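PDB 4E4U: mandalate racemase/muconate lactonizing enzyme from Unidentified, which probably catalyses a reaction of the mandelate racemase/muconate lactonizing enzyme family within the enolase superfamily, although its exact substrate is not established. Local coordinates for residues R124-T129 / G159-K164; Y130-N135 / E334-W339. All blocks are in the same frame, centred on the assembly; numbering follows the deposited sequence.

Contact 1 (R124-T129 / G159-K164); sequences RLRSYT and GFTAVK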
# COMPACT_ATOMS: atom_id res chain seq x y z
N ARG A 124 19.62 -29.29 -24.37
CA ARG A 124 18.33 -29.61 -24.97
C ARG A 124 17.23 -28.92 -24.19
O ARG A 124 17.43 -28.53 -23.04
CB ARG A 124 18.09 -31.11 -25.00
CG ARG A 124 18.01 -31.73 -23.63
CD ARG A 124 18.07 -33.24 -23.71
NE ARG A 124 18.24 -33.81 -22.37
CZ ARG A 124 17.98 -35.07 -22.06
NH1 ARG A 124 17.52 -35.91 -22.99
NH2 ARG A 124 18.17 -35.49 -20.82
N LEU A 125 16.06 -28.78 -24.81
CA LEU A 125 14.99 -27.97 -24.25
C LEU A 125 13.77 -28.81 -23.93
O LEU A 125 13.17 -29.41 -24.83
CB LEU A 125 14.60 -26.88 -25.24
CG LEU A 125 15.71 -25.92 -25.67
CD1 LEU A 125 15.21 -25.01 -26.78
CD2 LEU A 125 16.19 -25.10 -24.48
N ARG A 126 13.38 -28.83 -22.66
CA ARG A 126 12.16 -29.50 -22.27
C ARG A 126 10.99 -28.94 -23.09
O ARG A 126 10.88 -27.72 -23.27
CB ARG A 126 11.90 -29.30 -20.77
CG ARG A 126 10.72 -30.09 -20.23
CD ARG A 126 10.39 -29.68 -18.81
NE ARG A 126 9.24 -30.42 -18.30
CZ ARG A 126 8.60 -30.13 -17.17
NH1 ARG A 126 8.99 -29.10 -16.42
NH2 ARG A 126 7.56 -30.86 -16.80
N SER A 127 10.13 -29.82 -23.58
CA SER A 127 9.01 -29.37 -24.40
C SER A 127 7.69 -29.98 -23.96
O SER A 127 7.65 -30.93 -23.18
CB SER A 127 9.27 -29.66 -25.87
OG SER A 127 9.13 -31.04 -26.14
N TYR A 128 6.59 -29.41 -24.45
CA TYR A 128 5.28 -29.98 -24.23
C TYR A 128 4.48 -29.86 -25.50
O TYR A 128 4.85 -29.11 -26.40
CB TYR A 128 4.55 -29.27 -23.10
CG TYR A 128 4.02 -27.89 -23.39
CD1 TYR A 128 2.74 -27.71 -23.92
CD2 TYR A 128 4.75 -26.76 -23.07
CE1 TYR A 128 2.22 -26.44 -24.14
CE2 TYR A 128 4.24 -25.48 -23.30
CZ TYR A 128 2.98 -25.32 -23.82
OH TYR A 128 2.46 -24.06 -24.03
N THR A 129 3.36 -30.58 -25.57
CA THR A 129 2.42 -30.37 -26.65
C THR A 129 0.99 -30.34 -26.14
O THR A 129 0.67 -30.92 -25.10
CB THR A 129 2.56 -31.45 -27.76
OG1 THR A 129 1.67 -31.15 -28.84
CG2 THR A 129 2.26 -32.84 -27.20
N GLY A 159 8.00 -39.59 -24.80
CA GLY A 159 8.99 -38.94 -23.96
C GLY A 159 8.57 -37.58 -23.41
O GLY A 159 9.33 -36.97 -22.66
N PHE A 160 7.39 -37.10 -23.78
CA PHE A 160 6.91 -35.82 -23.25
C PHE A 160 6.76 -35.86 -21.74
O PHE A 160 6.30 -36.85 -21.16
CB PHE A 160 5.56 -35.44 -23.86
CG PHE A 160 5.65 -34.78 -25.21
CD1 PHE A 160 6.11 -33.48 -25.33
CD2 PHE A 160 5.25 -35.46 -26.35
CE1 PHE A 160 6.18 -32.86 -26.57
CE2 PHE A 160 5.31 -34.84 -27.60
CZ PHE A 160 5.78 -33.54 -27.70
N THR A 161 7.15 -34.75 -21.10
CA THR A 161 7.07 -34.60 -19.65
C THR A 161 6.01 -33.59 -19.23
O THR A 161 5.94 -33.21 -18.05
CB THR A 161 8.42 -34.18 -19.06
OG1 THR A 161 8.80 -32.90 -19.60
CG2 THR A 161 9.49 -35.20 -19.39
N ALA A 162 5.19 -33.13 -20.17
CA ALA A 162 4.08 -32.23 -19.89
C ALA A 162 3.12 -32.26 -21.07
O ALA A 162 3.54 -32.45 -22.21
CB ALA A 162 4.58 -30.80 -19.65
N VAL A 163 1.83 -32.11 -20.79
CA VAL A 163 0.81 -32.09 -21.84
C VAL A 163 -0.20 -31.00 -21.52
O VAL A 163 -0.44 -30.70 -20.34
CB VAL A 163 0.09 -33.46 -21.98
CG1 VAL A 163 1.06 -34.53 -22.47
CG2 VAL A 163 -0.58 -33.87 -20.66
N LYS A 164 -0.77 -30.39 -22.56
CA LYS A 164 -1.71 -29.28 -22.38
C LYS A 164 -3.07 -29.59 -23.01
O LYS A 164 -3.16 -30.28 -24.02
CB LYS A 164 -1.13 -28.00 -22.97
CG LYS A 164 -1.93 -26.75 -22.63
CD LYS A 164 -1.07 -25.48 -22.74
CE LYS A 164 -1.12 -24.89 -24.13
NZ LYS A 164 -0.37 -23.60 -24.24
O HOH W 1 9.06 -32.96 -22.26
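Lys164 crosses Tyr128 obliquely and ends at its hydroxyl. Lys164 CB lies 3.9 Å from Tyr128 CE1. CG leaves anti to the backbone N (chi1 -170°). Lys164 CD then comes to 3.7 Å from Tyr128 CE1. A bend at chi3 (89°) brings CE to the ring edge, near its plane, where it packs beside CE1 and OH. At the tip, Lys164 NZ donates to Tyr128 OH at 2.9 Å. NZ also forms a salt bridge with Glu233, on the strand two places further round the barrel. Tyr128 and Lys164 belong to the beta-alpha-beta unit of strand 125-130, helix 145-158 and strand 162-165, which opens the TIM-like barrel of the enolase superfamily. Gly159 ends the helix with a Schellman motif. The two strands run parallel, and Lys164 N donates to Thr129 O at 3.0 Å. Further back along the strands a water takes over, accepting from Thr161 N and donating to Ser127 O. Arg126 holds Thr161 side-on. Arg126 NE donates to Thr161 OG1 at 2.8 Å, and NH2 donates to the Thr161 carbonyl from above its plane. NH2 also makes a salt bridge with Asp203. Phe160 sits on the helix side of the strands. Thr129 CG2 stands over one face of the Phe160 ring, 3.8 Å from the centroid, in a CH-pi contact.

Contact 2 (Y130-N135 / E334-W339); sequences YLYPKN and ESIMTW
Ser335 O is tied to Tyr130 by one water. The water donates to Ser335 O at 2.8 Å and accepts from Tyr130 N at 2.9 Å. Ser335 O also takes a weak hydrogen bond from Thr129 OG1. The two backbones are too far apart here to bond directly, since Tyr130 N and Ser335 O are 4.4 Å apart. The water bridges them. The side chains meet on two fronts. Glu334 stretches out with CG anti to its backbone N (chi1 -175°). Glu334 OE2 approaches Tyr130 CD2 to 3.8 Å, with the carboxylate and ring planes 42° apart. The other oxygen, OE1, accepts from Leu310 N. The second front is Tyr132 against Met337. Met337 CG packs on Tyr132 CD2 at 3.6 Å. Met337 SD lies 4.8 Å from the centroid of the Tyr132 ring, oblique to it, in a Met-aromatic contact. Met337 is the second residue of a type II' turn closed by Trp339 N donating to Ile336 O. Tyr132 also lines the pocket that holds a bound dithiol, probably from the crystallisation liquor, and the Met337 side chain lies about 5 Å from it. The loop after strand 125-130 and the end of strand 333-335 lie at the C-terminal end of the barrel strands, where the active site is found in this superfamily. The contact joins the loop between strand 125-130 and helix 145-158 to the end of strand 333-335. Leu131 anchors that loop on helix 145-158 and on strand 162-165.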
# COMPACT_ATOMS: atom_id res chain seq x y z
N TYR A 130 0.12 -29.63 -26.86
CA TYR A 130 -1.31 -29.83 -26.72
C TYR A 130 -1.64 -31.27 -27.06
O TYR A 130 -0.96 -31.91 -27.88
CB TYR A 130 -2.07 -28.94 -27.71
CG TYR A 130 -2.73 -27.72 -27.12
CD1 TYR A 130 -3.73 -27.83 -26.17
CD2 TYR A 130 -2.36 -26.45 -27.54
CE1 TYR A 130 -4.35 -26.71 -25.64
CE2 TYR A 130 -2.97 -25.32 -27.02
CZ TYR A 130 -3.96 -25.46 -26.07
OH TYR A 130 -4.56 -24.34 -25.55
N LEU A 131 -2.69 -31.78 -26.43
CA LEU A 131 -3.23 -33.08 -26.80
C LEU A 131 -4.08 -32.92 -28.06
O LEU A 131 -4.94 -32.02 -28.14
CB LEU A 131 -4.08 -33.64 -25.66
CG LEU A 131 -3.32 -33.84 -24.34
CD1 LEU A 131 -4.26 -34.34 -23.24
CD2 LEU A 131 -2.15 -34.80 -24.54
N TYR A 132 -3.85 -33.78 -29.05
CA TYR A 132 -4.64 -33.77 -30.28
C TYR A 132 -5.34 -35.11 -30.49
O TYR A 132 -5.02 -35.85 -31.43
CB TYR A 132 -3.74 -33.46 -31.49
CG TYR A 132 -3.20 -32.05 -31.50
CD1 TYR A 132 -3.93 -31.00 -32.04
CD2 TYR A 132 -1.94 -31.77 -30.97
CE1 TYR A 132 -3.42 -29.71 -32.05
CE2 TYR A 132 -1.43 -30.49 -30.98
CZ TYR A 132 -2.17 -29.46 -31.52
OH TYR A 132 -1.65 -28.18 -31.52
N PRO A 133 -6.32 -35.42 -29.63
CA PRO A 133 -6.99 -36.72 -29.70
C PRO A 133 -7.95 -36.76 -30.88
O PRO A 133 -8.58 -35.75 -31.18
CB PRO A 133 -7.79 -36.78 -28.38
CG PRO A 133 -7.37 -35.56 -27.58
CD PRO A 133 -6.92 -34.57 -28.59
N LYS A 134 -8.05 -37.91 -31.55
CA LYS A 134 -8.98 -38.05 -32.66
C LYS A 134 -10.14 -38.96 -32.30
O LYS A 134 -9.94 -39.99 -31.64
CB LYS A 134 -8.28 -38.57 -33.91
CG LYS A 134 -7.35 -37.58 -34.58
CD LYS A 134 -6.83 -38.12 -35.91
CE LYS A 134 -5.82 -37.17 -36.54
NZ LYS A 134 -5.29 -37.69 -37.84
N ASN A 135 -11.34 -38.59 -32.72
CA ASN A 135 -12.49 -39.49 -32.59
C ASN A 135 -12.49 -40.56 -33.68
O ASN A 135 -11.57 -40.63 -34.50
CB ASN A 135 -13.81 -38.70 -32.55
CG ASN A 135 -14.12 -37.95 -33.84
OD1 ASN A 135 -13.59 -38.27 -34.91
ND2 ASN A 135 -14.98 -36.94 -33.74
N GLU A 334 6.78 -24.69 -25.82
CA GLU A 334 5.63 -25.26 -26.50
C GLU A 334 6.06 -25.84 -27.83
O GLU A 334 6.75 -25.19 -28.63
CB GLU A 334 4.54 -24.22 -26.72
CG GLU A 334 3.26 -24.81 -27.32
CD GLU A 334 2.04 -23.93 -27.11
OE1 GLU A 334 2.21 -22.72 -26.90
OE2 GLU A 334 0.91 -24.47 -27.15
N SER A 335 5.65 -27.08 -28.07
CA SER A 335 5.89 -27.74 -29.34
C SER A 335 4.57 -28.14 -29.96
O SER A 335 3.61 -28.44 -29.26
CB SER A 335 6.77 -28.97 -29.15
OG SER A 335 8.02 -28.56 -28.63
N ILE A 336 4.52 -28.12 -31.29
CA ILE A 336 3.33 -28.57 -31.99
C ILE A 336 3.57 -30.03 -32.34
O ILE A 336 4.26 -30.35 -33.30
CB ILE A 336 3.01 -27.69 -33.20
CG1 ILE A 336 2.73 -26.26 -32.72
CG2 ILE A 336 1.81 -28.24 -33.95
CD1 ILE A 336 2.49 -25.24 -33.81
N MET A 337 3.03 -30.91 -31.49
CA MET A 337 3.36 -32.33 -31.52
C MET A 337 4.88 -32.49 -31.51
O MET A 337 5.53 -31.90 -30.64
CB MET A 337 2.65 -33.03 -32.68
CG MET A 337 1.14 -32.96 -32.50
SD MET A 337 0.16 -33.89 -33.65
CE MET A 337 0.50 -32.98 -35.12
N THR A 338 5.45 -33.24 -32.45
CA THR A 338 6.91 -33.41 -32.46
C THR A 338 7.58 -32.74 -33.66
O THR A 338 8.65 -33.16 -34.10
CB THR A 338 7.31 -34.89 -32.39
OG1 THR A 338 6.81 -35.59 -33.53
CG2 THR A 338 6.75 -35.52 -31.12
N TRP A 339 6.94 -31.68 -34.17
CA TRP A 339 7.47 -30.85 -35.26
C TRP A 339 7.58 -31.58 -36.60
O TRP A 339 8.39 -31.20 -37.45
CB TRP A 339 8.82 -30.22 -34.90
CG TRP A 339 8.79 -29.33 -33.69
CD1 TRP A 339 9.44 -29.53 -32.51
CD2 TRP A 339 8.09 -28.09 -33.55
NE1 TRP A 339 9.19 -28.50 -31.64
CE2 TRP A 339 8.36 -27.59 -32.27
CE3 TRP A 339 7.25 -27.35 -34.40
CZ2 TRP A 339 7.82 -26.39 -31.79
CZ3 TRP A 339 6.72 -26.16 -33.93
CH2 TRP A 339 7.00 -25.69 -32.64
O HOH W 2 0.93 -27.76 -28.99

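Overall arrangement
Contacts 1 and 2 have centres 11 Å apart, on the same side of the chain's centre. Their segments alternate along the chain: 124-129, 130-135, 159-164, then 334-339. Segment 130-135 directly continues 124-129. Strand 125-130 is the common element. Strand 162-165 lies beside it in contact 1. Strand 333-335 also flanks it, and contact 2 lies just beyond that pairing, where the first strand runs into its loop. Probable hydrogen bonds from Ser335 N to Tyr128 O (2.7 Å) and from Leu131 N to Lys164 O (2.9 Å) connect the two. The first strand of the barrel is thus joined both to its successor and to a strand about 200 residues later, which closes the barrel.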